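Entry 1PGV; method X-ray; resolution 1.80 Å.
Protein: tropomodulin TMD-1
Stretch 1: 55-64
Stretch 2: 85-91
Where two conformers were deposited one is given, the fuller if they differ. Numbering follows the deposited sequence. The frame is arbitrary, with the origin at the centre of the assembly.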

ATOM      1  N   SER A  55       5.803 -19.324   4.592  1.00 45.75           N
ATOM      2  CA  SER A  55       4.840 -20.003   3.740  1.00 45.42           C
ATOM      3  C   SER A  55       3.803 -18.973   3.321  1.00 45.38           C
ATOM      4  O   SER A  55       3.495 -18.049   4.075  1.00 45.39           O
ATOM      5  CB  SER A  55       4.165 -21.152   4.492  1.00 45.40           C
ATOM      6  OG  SER A  55       3.374 -20.671   5.561  1.00 46.14           O
ATOM      7  N   LYS A  56       3.266 -19.132   2.119  1.00 44.86           N
ATOM      8  CA  LYS A  56       2.283 -18.191   1.607  1.00 44.44           C
ATOM      9  C   LYS A  56       0.982 -18.196   2.395  1.00 43.94           C
ATOM     10  O   LYS A  56       0.243 -17.210   2.387  1.00 43.72           O
ATOM     11  CB  LYS A  56       2.019 -18.478   0.127  1.00 44.50           C
ATOM     12  CG  LYS A  56       3.299 -18.556  -0.699  1.00 44.89           C
ATOM     13  CD  LYS A  56       4.221 -17.366  -0.421  1.00 43.68           C
ATOM     14  CE  LYS A  56       5.610 -17.591  -1.004  1.00 44.58           C
ATOM     15  NZ  LYS A  56       6.534 -16.446  -0.752  1.00 42.67           N
ATOM     16  N   GLU A  57       0.694 -19.298   3.081  1.00 43.20           N
ATOM     17  CA  GLU A  57      -0.525 -19.368   3.871  1.00 41.76           C
ATOM     18  C   GLU A  57      -0.350 -18.480   5.098  1.00 39.38           C
ATOM     19  O   GLU A  57      -1.308 -17.883   5.589  1.00 38.31           O
ATOM     20  CB  GLU A  57      -0.810 -20.807   4.303  1.00 44.55           C
ATOM     21  CG  GLU A  57      -2.196 -20.999   4.899  1.00 48.10           C
ATOM     22  CD  GLU A  57      -2.488 -22.448   5.239  1.00 51.13           C
ATOM     23  OE1 GLU A  57      -2.278 -23.319   4.363  1.00 52.65           O
ATOM     24  OE2 GLU A  57      -2.933 -22.719   6.376  1.00 53.14           O
ATOM     25  N   ARG A  58       0.885 -18.395   5.584  1.00 37.98           N
ATOM     26  CA  ARG A  58       1.196 -17.562   6.744  1.00 37.32           C
ATOM     27  C   ARG A  58       1.130 -16.087   6.351  1.00 35.67           C
ATOM     28  O   ARG A  58       0.637 -15.249   7.109  1.00 34.22           O
ATOM     29  CB  ARG A  58       2.591 -17.893   7.280  1.00 38.89           C
ATOM     30  CG  ARG A  58       2.695 -19.228   8.008  1.00 41.81           C
ATOM     31  CD  ARG A  58       1.960 -19.206   9.344  1.00 43.72           C
ATOM     32  NE  ARG A  58       0.511 -19.136   9.185  1.00 45.89           N
ATOM     33  CZ  ARG A  58      -0.349 -19.074  10.197  1.00 46.37           C
ATOM     34  NH1 ARG A  58       0.095 -19.070  11.447  1.00 46.11           N
ATOM     35  NH2 ARG A  58      -1.654 -19.024   9.960  1.00 46.08           N
ATOM     36  N   ILE A  59       1.635 -15.771   5.164  1.00 34.96           N
ATOM     37  CA  ILE A  59       1.602 -14.398   4.683  1.00 34.20           C
ATOM     38  C   ILE A  59       0.140 -14.002   4.508  1.00 33.51           C
ATOM     39  O   ILE A  59      -0.258 -12.887   4.849  1.00 32.02           O
ATOM     40  CB  ILE A  59       2.360 -14.251   3.348  1.00 35.72           C
ATOM     41  CG1 ILE A  59       3.859 -14.443   3.592  1.00 36.87           C
ATOM     42  CG2 ILE A  59       2.079 -12.884   2.728  1.00 36.83           C
ATOM     43  CD1 ILE A  59       4.717 -14.321   2.357  1.00 38.26           C
ATOM     44  N   ARG A  60      -0.666 -14.924   3.985  1.00 32.39           N
ATOM     45  CA  ARG A  60      -2.085 -14.652   3.801  1.00 31.74           C
ATOM     46  C   ARG A  60      -2.754 -14.438   5.155  1.00 29.69           C
ATOM     47  O   ARG A  60      -3.601 -13.561   5.301  1.00 27.84           O
ATOM     48  CB  ARG A  60      -2.777 -15.812   3.081  1.00 35.11           C
ATOM     49  CG  ARG A  60      -2.542 -15.879   1.581  1.00 38.65           C
ATOM     50  CD  ARG A  60      -3.325 -17.049   0.985  1.00 42.83           C
ATOM     51  NE  ARG A  60      -3.332 -17.044  -0.476  1.00 47.39           N
ATOM     52  CZ  ARG A  60      -3.958 -17.954  -1.220  1.00 49.33           C
ATOM     53  NH1 ARG A  60      -4.627 -18.942  -0.640  1.00 50.51           N
ATOM     54  NH2 ARG A  60      -3.924 -17.874  -2.545  1.00 49.96           N
ATOM     55  N   SER A  61      -2.375 -15.243   6.145  1.00 28.81           N
ATOM     56  CA  SER A  61      -2.957 -15.117   7.477  1.00 27.12           C
ATOM     57  C   SER A  61      -2.511 -13.819   8.152  1.00 26.52           C
ATOM     58  O   SER A  61      -3.262 -13.219   8.922  1.00 25.41           O
ATOM     59  CB  SER A  61      -2.581 -16.326   8.341  1.00 28.37           C
ATOM     60  OG  SER A  61      -1.177 -16.502   8.394  0.50 29.76           O
ATOM     61  N   LEU A  62      -1.289 -13.389   7.853  1.00 25.83           N
ATOM     62  CA  LEU A  62      -0.749 -12.153   8.415  1.00 24.72           C
ATOM     63  C   LEU A  62      -1.554 -10.966   7.887  1.00 24.98           C
ATOM     64  O   LEU A  62      -1.993 -10.106   8.651  1.00 24.57           O
ATOM     65  CB  LEU A  62       0.721 -11.993   8.024  1.00 25.08           C
ATOM     66  CG  LEU A  62       1.408 -10.698   8.475  1.00 24.66           C
ATOM     67  CD1 LEU A  62       1.462 -10.640  10.004  1.00 24.95           C
ATOM     68  CD2 LEU A  62       2.807 -10.635   7.888  1.00 24.81           C
ATOM     69  N   ILE A  63      -1.740 -10.926   6.569  1.00 24.04           N
ATOM     70  CA  ILE A  63      -2.504  -9.856   5.937  1.00 22.71           C
ATOM     71  C   ILE A  63      -3.913  -9.817   6.511  1.00 22.38           C
ATOM     72  O   ILE A  63      -4.430  -8.755   6.849  1.00 21.03           O
ATOM     73  CB  ILE A  63      -2.591 -10.060   4.405  1.00 22.60           C
ATOM     74  CG1 ILE A  63      -1.210  -9.853   3.782  1.00 22.35           C
ATOM     75  CG2 ILE A  63      -3.612  -9.104   3.807  1.00 22.35           C
ATOM     76  CD1 ILE A  63      -1.106 -10.271   2.326  1.00 22.57           C
ATOM     77  N   GLU A  64      -4.532 -10.986   6.625  1.00 25.09           N
ATOM     78  CA  GLU A  64      -5.884 -11.081   7.160  1.00 26.37           C
ATOM     79  C   GLU A  64      -5.915 -10.593   8.607  1.00 26.00           C
ATOM     80  O   GLU A  64      -6.862  -9.932   9.033  1.00 25.28           O
ATOM     81  CB  GLU A  64      -6.370 -12.532   7.078  1.00 29.98           C
ATOM     82  CG  GLU A  64      -7.798 -12.750   7.549  1.00 35.26           C
ATOM     83  CD  GLU A  64      -8.239 -14.201   7.416  1.00 39.06           C
ATOM     84  OE1 GLU A  64      -9.401 -14.506   7.755  1.00 41.78           O
ATOM     85  OE2 GLU A  64      -7.423 -15.039   6.972  1.00 41.79           O
ATOM     86  N   SER A  85      -2.132 -13.885  -5.756  1.00 27.87           N
ATOM     87  CA  SER A  85      -2.889 -14.759  -4.870  1.00 30.90           C
ATOM     88  C   SER A  85      -2.690 -14.424  -3.390  1.00 31.48           C
ATOM     89  O   SER A  85      -3.647 -14.439  -2.617  1.00 31.52           O
ATOM     90  CB  SER A  85      -2.538 -16.226  -5.147  1.00 32.55           C
ATOM     91  OG  SER A  85      -1.138 -16.426  -5.194  1.00 38.54           O
ATOM     92  N   GLU A  86      -1.461 -14.102  -3.000  1.00 30.33           N
ATOM     93  CA  GLU A  86      -1.189 -13.763  -1.604  1.00 31.92           C
ATOM     94  C   GLU A  86      -1.506 -12.308  -1.270  1.00 30.90           C
ATOM     95  O   GLU A  86      -1.898 -11.997  -0.146  1.00 32.19           O
ATOM     96  CB  GLU A  86       0.280 -14.030  -1.246  1.00 32.70           C
ATOM     97  CG  GLU A  86       0.714 -15.484  -1.312  1.00 34.81           C
ATOM     98  CD  GLU A  86       1.039 -15.933  -2.722  1.00 36.51           C
ATOM     99  OE1 GLU A  86       1.887 -15.282  -3.371  1.00 36.29           O
ATOM    100  OE2 GLU A  86       0.453 -16.937  -3.175  1.00 35.12           O
ATOM    101  N   ALA A  87      -1.338 -11.419  -2.244  1.00 30.05           N
ATOM    102  CA  ALA A  87      -1.574  -9.995  -2.027  1.00 29.24           C
ATOM    103  C   ALA A  87      -3.016  -9.516  -2.179  1.00 29.46           C
ATOM    104  O   ALA A  87      -3.338  -8.384  -1.807  1.00 28.57           O
ATOM    105  CB  ALA A  87      -0.661  -9.183  -2.939  1.00 28.95           C
ATOM    106  N   ARG A  88      -3.889 -10.365  -2.712  1.00 29.03           N
ATOM    107  CA  ARG A  88      -5.285  -9.981  -2.902  1.00 28.67           C
ATOM    108  C   ARG A  88      -5.936  -9.528  -1.596  1.00 26.60           C
ATOM    109  O   ARG A  88      -6.780  -8.631  -1.593  1.00 25.40           O
ATOM    110  CB  ARG A  88      -6.080 -11.152  -3.486  1.00 32.76           C
ATOM    111  CG  ARG A  88      -6.879 -10.802  -4.732  1.00 37.84           C
ATOM    112  CD  ARG A  88      -6.432 -11.640  -5.924  1.00 40.90           C
ATOM    113  NE  ARG A  88      -6.585 -13.070  -5.668  1.00 44.29           N
ATOM    114  CZ  ARG A  88      -6.144 -14.030  -6.477  1.00 45.39           C
ATOM    115  NH1 ARG A  88      -5.518 -13.715  -7.604  1.00 46.16           N
ATOM    116  NH2 ARG A  88      -6.324 -15.305  -6.156  1.00 45.41           N
ATOM    117  N   GLY A  89      -5.541 -10.154  -0.489  1.00 24.14           N
ATOM    118  CA  GLY A  89      -6.104  -9.810   0.806  1.00 22.62           C
ATOM    119  C   GLY A  89      -5.823  -8.379   1.230  1.00 21.88           C
ATOM    120  O   GLY A  89      -6.492  -7.843   2.121  1.00 20.23           O
ATOM    121  N   LEU A  90      -4.833  -7.757   0.597  1.00 19.19           N
ATOM    122  CA  LEU A  90      -4.480  -6.378   0.916  1.00 19.79           C
ATOM    123  C   LEU A  90      -5.612  -5.430   0.558  1.00 19.38           C
ATOM    124  O   LEU A  90      -5.691  -4.313   1.078  1.00 18.34           O
ATOM    125  CB  LEU A  90      -3.204  -5.961   0.181  1.00 20.67           C
ATOM    126  CG  LEU A  90      -1.906  -6.599   0.684  1.00 20.94           C
ATOM    127  CD1 LEU A  90      -0.739  -6.069  -0.123  1.00 21.17           C
ATOM    128  CD2 LEU A  90      -1.717  -6.291   2.170  1.00 22.30           C
ATOM    129  N   ILE A  91      -6.495  -5.865  -0.338  1.00 19.03           N
ATOM    130  CA  ILE A  91      -7.618  -5.025  -0.709  1.00 18.15           C
ATOM    131  C   ILE A  91      -8.491  -4.777   0.516  1.00 17.62           C
ATOM    132  O   ILE A  91      -8.850  -3.638   0.799  1.00 16.11           O
ATOM    133  CB  ILE A  91      -8.478  -5.672  -1.823  1.00 19.87           C
ATOM    134  CG1 ILE A  91      -7.673  -5.724  -3.124  1.00 20.06           C
ATOM    135  CG2 ILE A  91      -9.760  -4.866  -2.024  1.00 19.88           C
ATOM    136  CD1 ILE A  91      -8.367  -6.462  -4.259  1.00 24.60           C
TER

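The most unusual feature of this contact is how closely a methyl group approaches a backbone carbonyl: Ile 63 CD1 lies 3.1 Å from Glu 86 O, the shortest approach between the two stretches. At that distance a methyl carbon and an oxygen sit slightly inside their usual van der Waals spacing, and since an aliphatic carbon is no conventional donor, the closeness speaks for tight packing.

Ile 63 reaches the second stretch from a regular helix, held by the backbone bond from Ile 63 N to Ile 59 O at 3.0 Å. Its CA-to-CB bond points toward the other stretch, and with chi1 at -69° (m) and chi2 at 169° (t) both ends of the branched side chain make contact. While Ile 63 CD1 meets the Glu 86 carbonyl, Ile 63 CG2 lies over the turn that follows, 3.5 Å from Gly 89 C and 3.7 Å from Leu 90 N. That turn is a type I beta turn from Ala 87 to Leu 90, closed by a hydrogen bond from Leu 90 N to Ala 87 O at 2.9 Å. Gly 89 brings the backbone near: its CA is 6.3 Å from the CA of Ile 63. A CB built ideally on Gly 89 would point toward the first stretch and fall 3.2 Å from Ile 63 CG2, a tight fit for two carbons. The absence of a side chain here therefore leaves room for the isoleucine methyl. Leu 90 adds an apolar contact, with its CD2 3.8 Å from Ile 63 CG2; its CA-to-CB bond points sideways, but the end of the side chain comes nearer.

One turn earlier in the first helix, Arg 60 faces Ser 85 and Glu 86. The CA atoms of Arg 60 and Glu 86 are 5.6 Å apart, close enough for the aliphatic part of the arginine to pack against the backbone, with Arg 60 CG 4.1 Å from Glu 86 CA. The chain is extended beyond chi1 (-77°, m), with chi2 and chi3 both t, and carries the guanidinium alongside Ser 85. There Arg 60 NE donates a weak hydrogen bond to Ser 85 O, at 3.4 Å and an N-H...O angle of 131°, while Arg 60 NH2 lies 3.4 Å from Ser 85 CB. Ser 85 CB and Glu 86 CA both sit at the edge of the guanidinium, near its plane.

The charges do not form a salt bridge. Arg 60 NH2 and Glu 86 OE2 are 4.5 Å apart, and the oxygen lies well out of the guanidinium plane, so no N-H points at it. Glu 86 OE2 instead accepts a hydrogen bond from Ser 85 OG at 2.6 Å. Glu 86 also packs through its aliphatic portion, its CG 3.6 Å from Lys 56 CB. The lysine starts toward the second stretch, but its end leads away. Together the two stretches bury 373 Å², summed over both sides.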